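Long-range contacts in chitin oligosaccahride binding protein NagB1 (Paenibacillus sp. FPU-7, PDB 7EHP), which binds N,N'-diacetylchitobiose and N,N',N''-triacetylchitotriose and, as an extracellular solute-binding protein, probably hands them to an ABC transporter for uptake: residues Met171-Leu175 with Phe204-Leu210; Asp275-Gly281 with Leu347-Ala352. One frame throughout, in Å; residues are numbered along the deposited sequence.

Contact 1. Residues Met171-Leu175 with Phe204-Leu210; sequences MLNTL and FKRYDTL
Leu172 lays its CD1 methyl on the face of the Phe204 ring, a CH-pi contact in which the carbon lies 3.8 Å from the Phe204 ring centroid and 11° off the ring normal. Phe204 starts out pointing away from the partner helix, and the ring then turns back over the methyl. Leu172 meets it with CG anti to the backbone N (chi1 179°), and its CD2 comes near Phe204 CE2 and CZ. Replacing Phe204 by an alanine is likely to open a gap beside Leu172 CD1 and CD2 and cost the CH-pi contact.

Apolar packing makes up most of the rest. Leu172 CB rests 3.7 Å from Tyr207 CE2, coming at the ring obliquely, while Leu175 CD1 lies near the ring plane at its edge and packs 3.7 Å from Tyr207 CB. Leu172 and Leu175, about a turn apart, thus both touch Tyr207. Met171, bent at chi3, ends with SD 3.4 Å from Leu210 CD1, a tight fit. Leu175 CD2 also brushes Arg206 CB at 4.2 Å; the charged end of Arg206 leads off to a salt bridge with Asp202 and a cation-pi contact with Trp140.

The axes of the two short segments, on helices 165-180 and 198-213, approach to 9.2 Å with 135° between their directions, an oblique crossing, more antiparallel than parallel. Met369 of helix 359-373 touches Leu172, Phe204 and Tyr207, helix 379-396 packs on Phe204, and Trp140 of helix 140-152 meets Leu175 and Leu210.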
loop_
_atom_site.group_PDB
_atom_site.type_symbol
_atom_site.label_atom_id
_atom_site.label_comp_id
_atom_site.label_asym_id
_atom_site.label_seq_id
_atom_site.Cartn_x
_atom_site.Cartn_y
_atom_site.Cartn_z
ATOM N N MET A 171 2.640 7.162 6.744
ATOM C CA MET A 171 3.543 7.379 7.875
ATOM C C MET A 171 2.795 7.396 9.198
ATOM O O MET A 171 3.339 6.972 10.228
ATOM C CB MET A 171 4.337 8.674 7.693
ATOM C CG MET A 171 5.410 8.812 8.762
ATOM S SD MET A 171 6.108 10.449 8.961
ATOM C CE MET A 171 7.040 10.640 7.449
ATOM N N LEU A 172 1.546 7.855 9.191
ATOM C CA LEU A 172 0.761 7.865 10.413
ATOM C C LEU A 172 0.580 6.458 10.941
ATOM O O LEU A 172 0.615 6.236 12.158
ATOM C CB LEU A 172 -0.586 8.555 10.171
ATOM C CG LEU A 172 -1.614 8.690 11.297
ATOM C CD1 LEU A 172 -1.110 9.661 12.409
ATOM C CD2 LEU A 172 -2.953 9.147 10.748
ATOM N N ASN A 173 0.412 5.489 10.047
ATOM C CA ASN A 173 0.019 4.139 10.411
ATOM C C ASN A 173 1.064 3.694 11.393
ATOM O O ASN A 173 0.827 3.179 12.479
ATOM C CB ASN A 173 0.268 3.001 9.358
ATOM C CG ASN A 173 -0.684 1.875 9.599
ATOM O OD1 ASN A 173 -1.789 2.260 9.921
ATOM N ND2 ASN A 173 -0.142 0.626 10.053
ATOM N N THR A 174 2.265 3.830 10.810
ATOM C CA THR A 174 3.516 3.352 11.436
ATOM C C THR A 174 3.858 4.145 12.681
ATOM O O THR A 174 4.403 3.587 13.641
ATOM C CB THR A 174 4.690 3.465 10.445
ATOM O OG1 THR A 174 4.597 2.523 9.374
ATOM C CG2 THR A 174 6.057 3.318 11.146
ATOM N N LEU A 175 3.521 5.437 12.701
ATOM C CA LEU A 175 3.822 6.206 13.900
ATOM C C LEU A 175 2.976 5.748 15.081
ATOM O O LEU A 175 3.515 5.530 16.166
ATOM C CB LEU A 175 3.641 7.696 13.626
ATOM C CG LEU A 175 4.941 8.355 13.150
ATOM C CD1 LEU A 175 4.695 9.817 12.760
ATOM C CD2 LEU A 175 5.992 8.260 14.250
ATOM N N PHE A 204 0.222 10.103 17.044
ATOM C CA PHE A 204 -0.399 11.242 16.367
ATOM C C PHE A 204 0.327 12.540 16.706
ATOM O O PHE A 204 0.535 13.395 15.830
ATOM C CB PHE A 204 -1.886 11.353 16.744
ATOM C CG PHE A 204 -2.800 10.444 15.930
ATOM C CD1 PHE A 204 -2.860 9.080 16.184
ATOM C CD2 PHE A 204 -3.597 10.962 14.913
ATOM C CE1 PHE A 204 -3.696 8.238 15.434
ATOM C CE2 PHE A 204 -4.429 10.140 14.154
ATOM C CZ PHE A 204 -4.491 8.771 14.414
ATOM N N LYS A 205 0.725 12.709 17.975
ATOM C CA LYS A 205 1.410 13.945 18.361
ATOM C C LYS A 205 2.799 14.013 17.750
ATOM O O LYS A 205 3.299 15.109 17.448
ATOM C CB LYS A 205 1.478 14.066 19.892
ATOM C CG LYS A 205 0.129 14.376 20.537
ATOM C CD LYS A 205 0.252 14.615 22.040
ATOM C CE LYS A 205 0.254 13.302 22.802
ATOM N NZ LYS A 205 -0.373 13.457 24.136
ATOM N N ARG A 206 3.422 12.851 17.534
ATOM C CA ARG A 206 4.722 12.822 16.871
ATOM C C ARG A 206 4.590 13.231 15.420
ATOM O O ARG A 206 5.453 13.921 14.880
ATOM C CB ARG A 206 5.332 11.424 16.965
ATOM C CG ARG A 206 5.956 11.144 18.318
ATOM C CD ARG A 206 6.356 9.690 18.439
ATOM N NE ARG A 206 6.757 9.366 19.805
ATOM C CZ ARG A 206 7.933 9.687 20.329
ATOM N NH1 ARG A 206 8.833 10.349 19.598
ATOM N NH2 ARG A 206 8.209 9.352 21.585
ATOM N N TYR A 207 3.541 12.745 14.768
ATOM C CA TYR A 207 3.235 13.145 13.407
ATOM C C TYR A 207 3.004 14.648 13.336
ATOM O O TYR A 207 3.537 15.330 12.450
ATOM C CB TYR A 207 2.001 12.365 12.954
ATOM C CG TYR A 207 1.572 12.524 11.509
ATOM C CD1 TYR A 207 0.876 13.658 11.071
ATOM C CD2 TYR A 207 1.796 11.499 10.591
ATOM C CE1 TYR A 207 0.449 13.773 9.736
ATOM C CE2 TYR A 207 1.373 11.598 9.271
ATOM C CZ TYR A 207 0.705 12.720 8.845
ATOM O OH TYR A 207 0.295 12.773 7.515
ATOM N N ASP A 208 2.193 15.175 14.264
ATOM C CA ASP A 208 1.926 16.611 14.325
ATOM C C ASP A 208 3.210 17.409 14.546
ATOM O O ASP A 208 3.362 18.515 14.014
ATOM C CB ASP A 208 0.913 16.902 15.438
ATOM C CG ASP A 208 0.159 18.218 15.234
ATOM O OD1 ASP A 208 0.034 18.696 14.085
ATOM O OD2 ASP A 208 -0.322 18.772 16.238
ATOM N N THR A 209 4.150 16.865 15.332
ATOM C CA THR A 209 5.439 17.534 15.506
ATOM C C THR A 209 6.146 17.682 14.164
ATOM O O THR A 209 6.722 18.729 13.862
ATOM C CB THR A 209 6.308 16.755 16.517
ATOM O OG1 THR A 209 5.828 16.964 17.858
ATOM C CG2 THR A 209 7.770 17.187 16.450
ATOM N N LEU A 210 6.091 16.645 13.330
ATOM C CA LEU A 210 6.664 16.742 11.990
ATOM C C LEU A 210 5.982 17.841 11.190
ATOM O O LEU A 210 6.634 18.571 10.430
ATOM C CB LEU A 210 6.527 15.393 11.273
ATOM C CG LEU A 210 7.320 14.223 11.851
ATOM C CD1 LEU A 210 7.174 13.013 10.918
ATOM C CD2 LEU A 210 8.782 14.564 12.037
#

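Contact 2. Residues Asp275-Gly281 with Leu347-Ala352; sequences DGMINGG and LRQFPA
Gly276 turns its carbonyl O toward Leu347, 3.3 Å from the Leu347 CB, and a water links the same oxygen to Arg348 N. Met277 follows, its CG over one face of the Arg348 guanidinium and, beyond the bend at chi3, its CE 3.5 Å from Arg348 NH1. Ile278 begins the firm pairing: its N donates to Arg348 O at 2.9 Å, and its O accepts from Phe350 N at 3.1 Å. These bonds place the 348-350 strand parallel to strand 277-288, which on its other side pairs antiparallel with strand 109-125 in the mixed sheet of this solute-binding fold; the short axes diverge by 46°, a marked twist. The 348-350 strand leads into Ala352, a residue of the ligand pocket that touches a bound NAG. Asn279 then crosses the Phe350 ring, its amide plane 12° from that of the ring. CG of Phe350 sits between its backbone N and carbonyl carbon (chi1 54°), which turns the ring against the Asn279 backbone, with Asn279 CA 3.7 Å above the plane of the Phe350 ring. Asn279 ND2 donates 3.0 Å to Phe350 O from above its carbonyl plane. Gly280 N grips Phe350 O from the opposite face at 2.9 Å, so two donors hold this carbonyl. Gly280 also lies beside Gln349 OE1, which is bonded to Tyr117 OH. At Gly281 the strand keeps to its other neighbour, with a backbone hydrogen bond to Phe118.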
loop_
_atom_site.group_PDB
_atom_site.type_symbol
_atom_site.label_atom_id
_atom_site.label_comp_id
_atom_site.label_asym_id
_atom_site.label_seq_id
_atom_site.Cartn_x
_atom_site.Cartn_y
_atom_site.Cartn_z
ATOM N N ASP A 275 8.234 -0.719 18.360
ATOM C CA ASP A 275 9.592 -0.658 17.846
ATOM C C ASP A 275 9.960 -2.000 17.225
ATOM O O ASP A 275 9.439 -3.053 17.608
ATOM C CB ASP A 275 10.594 -0.296 18.946
ATOM C CG ASP A 275 10.530 1.172 19.338
ATOM O OD1 ASP A 275 9.731 1.914 18.738
ATOM O OD2 ASP A 275 11.291 1.601 20.230
ATOM N N GLY A 276 10.852 -1.945 16.237
ATOM C CA GLY A 276 11.366 -3.124 15.590
ATOM C C GLY A 276 10.458 -3.731 14.551
ATOM O O GLY A 276 10.822 -4.760 13.967
ATOM N N MET A 277 9.291 -3.146 14.299
ATOM C CA MET A 277 8.368 -3.688 13.314
ATOM C C MET A 277 8.320 -2.800 12.079
ATOM O O MET A 277 8.712 -1.631 12.103
ATOM C CB MET A 277 6.962 -3.849 13.894
ATOM C CG MET A 277 6.934 -4.283 15.339
ATOM S SD MET A 277 5.241 -4.470 15.890
ATOM C CE MET A 277 4.719 -5.846 14.897
ATOM N N ILE A 278 7.832 -3.373 10.989
ATOM C CA ILE A 278 7.687 -2.644 9.739
ATOM C C ILE A 278 6.306 -2.941 9.183
ATOM O O ILE A 278 5.768 -4.038 9.353
ATOM C CB ILE A 278 8.806 -2.997 8.720
ATOM C CG1 ILE A 278 8.807 -2.007 7.548
ATOM C CG2 ILE A 278 8.681 -4.446 8.233
ATOM C CD1 ILE A 278 10.085 -2.068 6.675
ATOM N N ASN A 279 5.721 -1.933 8.546
ATOM C CA ASN A 279 4.443 -2.076 7.857
ATOM C C ASN A 279 4.649 -2.864 6.559
ATOM O O ASN A 279 5.430 -2.460 5.690
ATOM C CB ASN A 279 3.865 -0.681 7.592
ATOM C CG ASN A 279 2.495 -0.704 6.928
ATOM O OD1 ASN A 279 2.099 0.268 6.275
ATOM N ND2 ASN A 279 1.762 -1.790 7.103
ATOM N N GLY A 280 3.963 -3.990 6.430
ATOM C CA GLY A 280 4.112 -4.803 5.238
ATOM C C GLY A 280 3.136 -5.954 5.238
ATOM O O GLY A 280 2.588 -6.328 6.280
ATOM N N GLY A 281 2.920 -6.513 4.049
ATOM C CA GLY A 281 2.057 -7.671 3.939
ATOM C C GLY A 281 1.716 -7.970 2.492
ATOM O O GLY A 281 2.320 -7.432 1.563
ATOM N N LEU A 347 12.136 -7.774 9.458
ATOM C CA LEU A 347 11.571 -7.402 10.748
ATOM C C LEU A 347 10.158 -7.953 10.909
ATOM O O LEU A 347 9.506 -8.374 9.951
ATOM C CB LEU A 347 11.541 -5.879 10.917
ATOM C CG LEU A 347 12.728 -5.096 10.360
ATOM C CD1 LEU A 347 12.524 -3.586 10.525
ATOM C CD2 LEU A 347 14.028 -5.554 11.016
ATOM N N ARG A 348 9.693 -7.951 12.153
ATOM C CA ARG A 348 8.312 -8.308 12.440
ATOM C C ARG A 348 7.373 -7.353 11.713
ATOM O O ARG A 348 7.663 -6.162 11.567
ATOM C CB ARG A 348 8.071 -8.261 13.946
ATOM C CG ARG A 348 8.406 -9.559 14.672
ATOM C CD ARG A 348 7.965 -9.449 16.105
ATOM N NE ARG A 348 8.637 -8.311 16.714
ATOM C CZ ARG A 348 8.005 -7.325 17.338
ATOM N NH1 ARG A 348 6.676 -7.352 17.429
ATOM N NH2 ARG A 348 8.698 -6.314 17.858
ATOM N N GLN A 349 6.248 -7.873 11.236
ATOM C CA GLN A 349 5.431 -7.128 10.289
ATOM C C GLN A 349 4.024 -6.907 10.808
ATOM O O GLN A 349 3.477 -7.734 11.539
ATOM C CB GLN A 349 5.366 -7.845 8.946
ATOM C CG GLN A 349 6.700 -8.395 8.570
ATOM C CD GLN A 349 6.932 -8.340 7.107
ATOM O OE1 GLN A 349 5.988 -8.306 6.316
ATOM N NE2 GLN A 349 8.198 -8.257 6.721
ATOM N N PHE A 350 3.443 -5.781 10.404
ATOM C CA PHE A 350 2.031 -5.543 10.633
ATOM C C PHE A 350 1.378 -5.097 9.334
ATOM O O PHE A 350 2.028 -4.467 8.491
ATOM C CB PHE A 350 1.799 -4.502 11.751
ATOM C CG PHE A 350 2.504 -3.183 11.555
ATOM C CD1 PHE A 350 3.833 -3.015 11.942
ATOM C CD2 PHE A 350 1.817 -2.079 11.071
ATOM C CE1 PHE A 350 4.478 -1.789 11.796
ATOM C CE2 PHE A 350 2.457 -0.854 10.926
ATOM C CZ PHE A 350 3.789 -0.709 11.284
ATOM N N PRO A 351 0.111 -5.433 9.127
ATOM C CA PRO A 351 -0.565 -5.028 7.892
ATOM C C PRO A 351 -0.981 -3.564 7.951
ATOM O O PRO A 351 -0.968 -2.926 9.002
ATOM C CB PRO A 351 -1.786 -5.959 7.825
ATOM C CG PRO A 351 -2.064 -6.319 9.245
ATOM C CD PRO A 351 -0.709 -6.354 9.932
ATOM N N ALA A 352 -1.336 -3.026 6.787
ATOM C CA ALA A 352 -1.858 -1.665 6.752
ATOM C C ALA A 352 -3.160 -1.606 7.535
ATOM O O ALA A 352 -3.957 -2.547 7.509
ATOM C CB ALA A 352 -2.091 -1.230 5.302
HETATM O O HOH W 1 11.253 -7.157 14.261
#

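Overall arrangement
Helix 165-180 joins the two contacts, whose centres lie 16 Å apart. Leu172 and Leu175 serve contact 1, while Asn173 and Thr174 between them turn to the strands of contact 2. Asn173 ND2 lies 3.1 Å from Phe350 CE2, a close packing contact, and Thr174 OG1 sits 3.7 Å from Asn279 CB. The arrangement illustrates how one helix can bridge a helical layer and a sheet. Distance from the glycan grades the two: the side chain of Ala352 in contact 2 comes within about 3 Å of a bound NAG and belongs to the ligand pocket, whereas that of Leu172 in contact 1 stays about 11 Å from a bound NAG.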